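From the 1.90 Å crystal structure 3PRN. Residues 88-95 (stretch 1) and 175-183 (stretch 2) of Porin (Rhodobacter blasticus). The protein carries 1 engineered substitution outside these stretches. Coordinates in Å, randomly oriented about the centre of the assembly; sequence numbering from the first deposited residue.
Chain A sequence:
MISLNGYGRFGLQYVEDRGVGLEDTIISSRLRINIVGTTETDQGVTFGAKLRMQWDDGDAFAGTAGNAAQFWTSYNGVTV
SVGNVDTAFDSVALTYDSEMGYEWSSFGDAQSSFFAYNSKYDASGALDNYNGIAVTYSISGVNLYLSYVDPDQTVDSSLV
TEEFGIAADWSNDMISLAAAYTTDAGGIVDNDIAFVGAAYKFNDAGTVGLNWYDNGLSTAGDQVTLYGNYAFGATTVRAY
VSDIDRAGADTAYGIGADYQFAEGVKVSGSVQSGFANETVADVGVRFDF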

ATOM      1  N   ALA A  88      -4.581   3.842 -26.606  1.00 20.71           N
ATOM      2  CA  ALA A  88      -3.889   3.716 -27.892  1.00 21.28           C
ATOM      3  C   ALA A  88      -2.859   4.786 -28.179  1.00 21.45           C
ATOM      4  O   ALA A  88      -1.701   4.483 -28.540  1.00 21.00           O
ATOM      5  CB  ALA A  88      -4.947   3.631 -28.996  1.00 22.06           C
ATOM      6  N   PHE A  89      -3.174   6.053 -27.925  1.00 21.63           N
ATOM      7  CA  PHE A  89      -2.222   7.122 -28.263  1.00 22.86           C
ATOM      8  C   PHE A  89      -0.975   7.043 -27.380  1.00 22.75           C
ATOM      9  O   PHE A  89       0.118   7.471 -27.780  1.00 23.10           O
ATOM     10  CB  PHE A  89      -2.935   8.471 -28.073  1.00 24.26           C
ATOM     11  CG  PHE A  89      -2.296   9.637 -28.789  1.00 25.97           C
ATOM     12  CD1 PHE A  89      -2.541   9.816 -30.168  1.00 27.00           C
ATOM     13  CD2 PHE A  89      -1.489  10.536 -28.128  1.00 25.78           C
ATOM     14  CE1 PHE A  89      -1.962  10.908 -30.846  1.00 28.20           C
ATOM     15  CE2 PHE A  89      -0.880  11.617 -28.791  1.00 26.82           C
ATOM     16  CZ  PHE A  89      -1.135  11.784 -30.157  1.00 27.27           C
ATOM     17  N   ASP A  90      -1.143   6.489 -26.175  1.00 22.92           N
ATOM     18  CA  ASP A  90      -0.020   6.385 -25.251  1.00 22.12           C
ATOM     19  C   ASP A  90       0.742   5.095 -25.488  1.00 22.88           C
ATOM     20  O   ASP A  90       1.889   5.043 -25.048  1.00 21.32           O
ATOM     21  CB  ASP A  90      -0.534   6.475 -23.801  1.00 24.32           C
ATOM     22  CG  ASP A  90       0.577   6.634 -22.739  1.00 24.13           C
ATOM     23  OD1 ASP A  90       1.345   7.583 -22.777  1.00 20.88           O
ATOM     24  OD2 ASP A  90       0.672   5.785 -21.822  1.00 26.43           O
ATOM     25  N   SER A  91       0.156   4.082 -26.139  1.00 21.64           N
ATOM     26  CA  SER A  91       0.907   2.832 -26.258  1.00 23.58           C
ATOM     27  C   SER A  91       1.615   2.576 -27.579  1.00 23.73           C
ATOM     28  O   SER A  91       2.479   1.710 -27.598  1.00 23.92           O
ATOM     29  CB  SER A  91      -0.112   1.667 -26.069  1.00 24.28           C
ATOM     30  OG  SER A  91      -0.699   1.811 -24.770  1.00 25.69           O
ATOM     31  N   VAL A  92       1.298   3.271 -28.665  1.00 23.84           N
ATOM     32  CA  VAL A  92       1.936   3.049 -29.935  1.00 23.91           C
ATOM     33  C   VAL A  92       3.451   3.247 -29.832  1.00 23.86           C
ATOM     34  O   VAL A  92       3.943   4.000 -28.982  1.00 23.54           O
ATOM     35  CB  VAL A  92       1.667   4.089 -31.058  1.00 26.91           C
ATOM     36  CG1 VAL A  92       0.678   3.588 -32.113  1.00 27.59           C
ATOM     37  CG2 VAL A  92       1.085   5.402 -30.531  1.00 25.03           C
ATOM     38  N   ALA A  93       4.166   2.595 -30.730  1.00 23.55           N
ATOM     39  CA  ALA A  93       5.627   2.731 -30.805  1.00 23.19           C
ATOM     40  C   ALA A  93       5.980   4.128 -31.418  1.00 24.02           C
ATOM     41  O   ALA A  93       5.128   4.804 -31.994  1.00 22.77           O
ATOM     42  CB  ALA A  93       6.214   1.631 -31.692  1.00 22.19           C
ATOM     43  N   LEU A  94       7.240   4.500 -31.190  1.00 22.62           N
ATOM     44  CA  LEU A  94       7.903   5.636 -31.746  1.00 23.58           C
ATOM     45  C   LEU A  94       7.559   6.980 -31.126  1.00 23.25           C
ATOM     46  O   LEU A  94       8.445   7.864 -31.096  1.00 23.26           O
ATOM     47  CB  LEU A  94       7.667   5.712 -33.285  1.00 23.35           C
ATOM     48  CG  LEU A  94       8.087   4.459 -34.104  1.00 25.25           C
ATOM     49  CD1 LEU A  94       7.805   4.709 -35.595  1.00 25.31           C
ATOM     50  CD2 LEU A  94       9.552   4.107 -33.859  1.00 25.31           C
ATOM     51  N   THR A  95       6.354   7.154 -30.652  1.00 22.82           N
ATOM     52  CA  THR A  95       5.867   8.483 -30.227  1.00 22.98           C
ATOM     53  C   THR A  95       6.674   9.057 -29.085  1.00 22.95           C
ATOM     54  O   THR A  95       6.722  10.297 -28.927  1.00 23.77           O
ATOM     55  CB  THR A  95       4.358   8.393 -30.008  1.00 23.20           C
ATOM     56  OG1 THR A  95       3.732   9.686 -29.880  1.00 24.67           O
ATOM     57  CG2 THR A  95       4.056   7.661 -28.670  1.00 20.77           C
ATOM     58  N   ILE A 175      13.252  -0.371 -40.788  1.00 49.57           N
ATOM     59  CA  ILE A 175      12.260   0.682 -40.819  1.00 46.66           C
ATOM     60  C   ILE A 175      11.144   0.416 -39.811  1.00 44.85           C
ATOM     61  O   ILE A 175      10.756  -0.732 -39.640  1.00 44.52           O
ATOM     62  CB  ILE A 175      11.625   0.761 -42.218  1.00 48.80           C
ATOM     63  CG1 ILE A 175      12.710   1.222 -43.217  1.00 51.68           C
ATOM     64  CG2 ILE A 175      10.423   1.659 -42.288  1.00 48.51           C
ATOM     65  CD1 ILE A 175      12.466   0.572 -44.596  1.00 52.82           C
ATOM     66  N   SER A 176      10.565   1.470 -39.236  1.00 42.79           N
ATOM     67  CA  SER A 176       9.385   1.361 -38.406  1.00 39.65           C
ATOM     68  C   SER A 176       8.448   2.530 -38.747  1.00 38.03           C
ATOM     69  O   SER A 176       8.901   3.631 -38.984  1.00 37.12           O
ATOM     70  CB  SER A 176       9.620   1.399 -36.897  1.00 40.54           C
ATOM     71  OG  SER A 176      10.764   0.706 -36.487  1.00 40.58           O
ATOM     72  N   LEU A 177       7.177   2.186 -38.771  1.00 36.49           N
ATOM     73  CA  LEU A 177       6.119   3.125 -39.028  1.00 34.56           C
ATOM     74  C   LEU A 177       5.057   3.007 -37.910  1.00 34.06           C
ATOM     75  O   LEU A 177       4.828   1.927 -37.430  1.00 32.68           O
ATOM     76  CB  LEU A 177       5.407   2.819 -40.334  1.00 36.46           C
ATOM     77  CG  LEU A 177       6.316   2.833 -41.583  1.00 39.00           C
ATOM     78  CD1 LEU A 177       5.514   2.181 -42.711  1.00 40.26           C
ATOM     79  CD2 LEU A 177       6.718   4.244 -41.955  1.00 39.50           C
ATOM     80  N   ALA A 178       4.407   4.130 -37.602  1.00 32.32           N
ATOM     81  CA  ALA A 178       3.404   4.108 -36.538  1.00 31.50           C
ATOM     82  C   ALA A 178       2.422   5.246 -36.797  1.00 30.37           C
ATOM     83  O   ALA A 178       2.806   6.276 -37.340  1.00 30.02           O
ATOM     84  CB  ALA A 178       4.084   4.281 -35.178  1.00 29.38           C
ATOM     85  N   ALA A 179       1.188   5.047 -36.409  1.00 30.10           N
ATOM     86  CA  ALA A 179       0.183   6.101 -36.591  1.00 30.06           C
ATOM     87  C   ALA A 179      -0.863   5.906 -35.490  1.00 29.88           C
ATOM     88  O   ALA A 179      -1.087   4.759 -35.028  1.00 29.82           O
ATOM     89  CB  ALA A 179      -0.425   5.930 -37.980  1.00 29.24           C
ATOM     90  N   ALA A 180      -1.500   6.983 -35.123  1.00 29.48           N
ATOM     91  CA  ALA A 180      -2.515   6.941 -34.081  1.00 29.47           C
ATOM     92  C   ALA A 180      -3.491   8.088 -34.304  1.00 29.87           C
ATOM     93  O   ALA A 180      -3.073   9.159 -34.744  1.00 30.23           O
ATOM     94  CB  ALA A 180      -1.869   7.081 -32.713  1.00 27.69           C
ATOM     95  N   TYR A 181      -4.723   7.883 -33.874  1.00 29.73           N
ATOM     96  CA  TYR A 181      -5.755   8.899 -33.972  1.00 29.97           C
ATOM     97  C   TYR A 181      -6.690   8.728 -32.778  1.00 29.23           C
ATOM     98  O   TYR A 181      -7.066   7.570 -32.511  1.00 29.94           O
ATOM     99  CB  TYR A 181      -6.545   8.673 -35.301  1.00 31.30           C
ATOM    100  CG  TYR A 181      -7.650   9.693 -35.463  1.00 35.27           C
ATOM    101  CD1 TYR A 181      -7.329  10.990 -35.854  1.00 38.78           C
ATOM    102  CD2 TYR A 181      -8.969   9.387 -35.244  1.00 37.64           C
ATOM    103  CE1 TYR A 181      -8.312  11.963 -36.029  1.00 40.61           C
ATOM    104  CE2 TYR A 181      -9.965  10.333 -35.449  1.00 40.54           C
ATOM    105  CZ  TYR A 181      -9.628  11.618 -35.797  1.00 42.01           C
ATOM    106  OH  TYR A 181     -10.611  12.585 -35.976  1.00 44.94           O
ATOM    107  N   THR A 182      -7.080   9.754 -32.119  1.00 27.95           N
ATOM    108  CA  THR A 182      -7.945   9.734 -30.967  1.00 27.79           C
ATOM    109  C   THR A 182      -8.966  10.849 -31.032  1.00 27.69           C
ATOM    110  O   THR A 182      -8.551  12.004 -31.194  1.00 28.18           O
ATOM    111  CB  THR A 182      -7.101   9.948 -29.654  1.00 25.10           C
ATOM    112  OG1 THR A 182      -6.209   8.828 -29.581  1.00 25.41           O
ATOM    113  CG2 THR A 182      -7.992   9.977 -28.429  1.00 22.73           C
ATOM    114  N   THR A 183     -10.258  10.542 -30.906  1.00 27.92           N
ATOM    115  CA  THR A 183     -11.260  11.591 -30.942  1.00 27.90           C
ATOM    116  C   THR A 183     -11.677  11.920 -29.510  1.00 28.49           C
ATOM    117  O   THR A 183     -11.706  11.056 -28.594  1.00 27.71           O
ATOM    118  CB  THR A 183     -12.481  11.215 -31.815  1.00 32.04           C
ATOM    119  OG1 THR A 183     -13.056  10.037 -31.242  1.00 34.62           O
ATOM    120  CG2 THR A 183     -12.089  10.747 -33.208  1.00 32.62           C
TER
HETATM  121  O   HOH W   1      -5.905   7.101 -27.433  1.00 24.95           O

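Read for its rules, this contact is a strand with one small-residue face, against which the end of a helix and the loop after it lay their larger side chains. Stretch 2 is extended throughout, so its side chains alternate: the CA-to-CB bonds of Ser176, Ala178, Ala180 and Thr182 point toward stretch 1, while those of Leu177, Ala179 and Tyr181 point away. No direct hydrogen bond joins the two stretches; packing and one shared water do the work.

Ile175 lies out of reach, and the contact begins at Ser176. Leu94 comes in here with chi1 in m and chi2 in t, an extended side chain whose CD1 lies 3.7 Å from the Ser176 backbone O and 4.0 Å from its CB. The serine hydroxyl is hydrogen-bonded elsewhere in the structure, so it is satisfied although Leu94 packs nearby with apolar atoms. Leu177 turns its side chain to the surface and offers mainly backbone, its C atom 4.0 Å from Leu94 CD1.

Ala178 is the next inward position, and its methyl meets two neighbours: Leu94 CD1 at 3.8 Å from Ala178 CB, an apolar contact, and the backbone O of Ala93 at 3.4 Å from the same CB. The loop backbone lies directly against this methyl. Leu94 reaches the strand from a backbone with positive phi (77°), just beyond the point where Val92 leaves helical geometry.

Ala179 points its methyl away, yet its carbonyl still takes part, with Val92 CG1 3.6 Å from Ala179 O. Val92 also packs on the following residue, with CG2 4.0 Å and CG1 4.4 Å from Ala180 CB. The valine's chi1 of -104° lies between the usual wells.

Ala180 is thus shared by two side chains, because Phe89 CD1 also packs 3.8 Å from Ala180 CB, with the ring oblique to the methyl. The CA atoms of Phe89 and Ala180 are just 5.8 Å apart.

Tyr181 points away, and Thr182 closes the contact with its chi1 in m. Its OG1 lies 3.6 Å from Phe89 CB, a packing distance, but the same oxygen also has a polar link across the gap. Water 1 accepts a hydrogen bond from Phe89 N at 3.0 Å from the water O and lies 2.8 Å from Thr182 OG1, to which it is also hydrogen-bonded. The water thus joins helix backbone to strand side chain. Thr183 is out of reach.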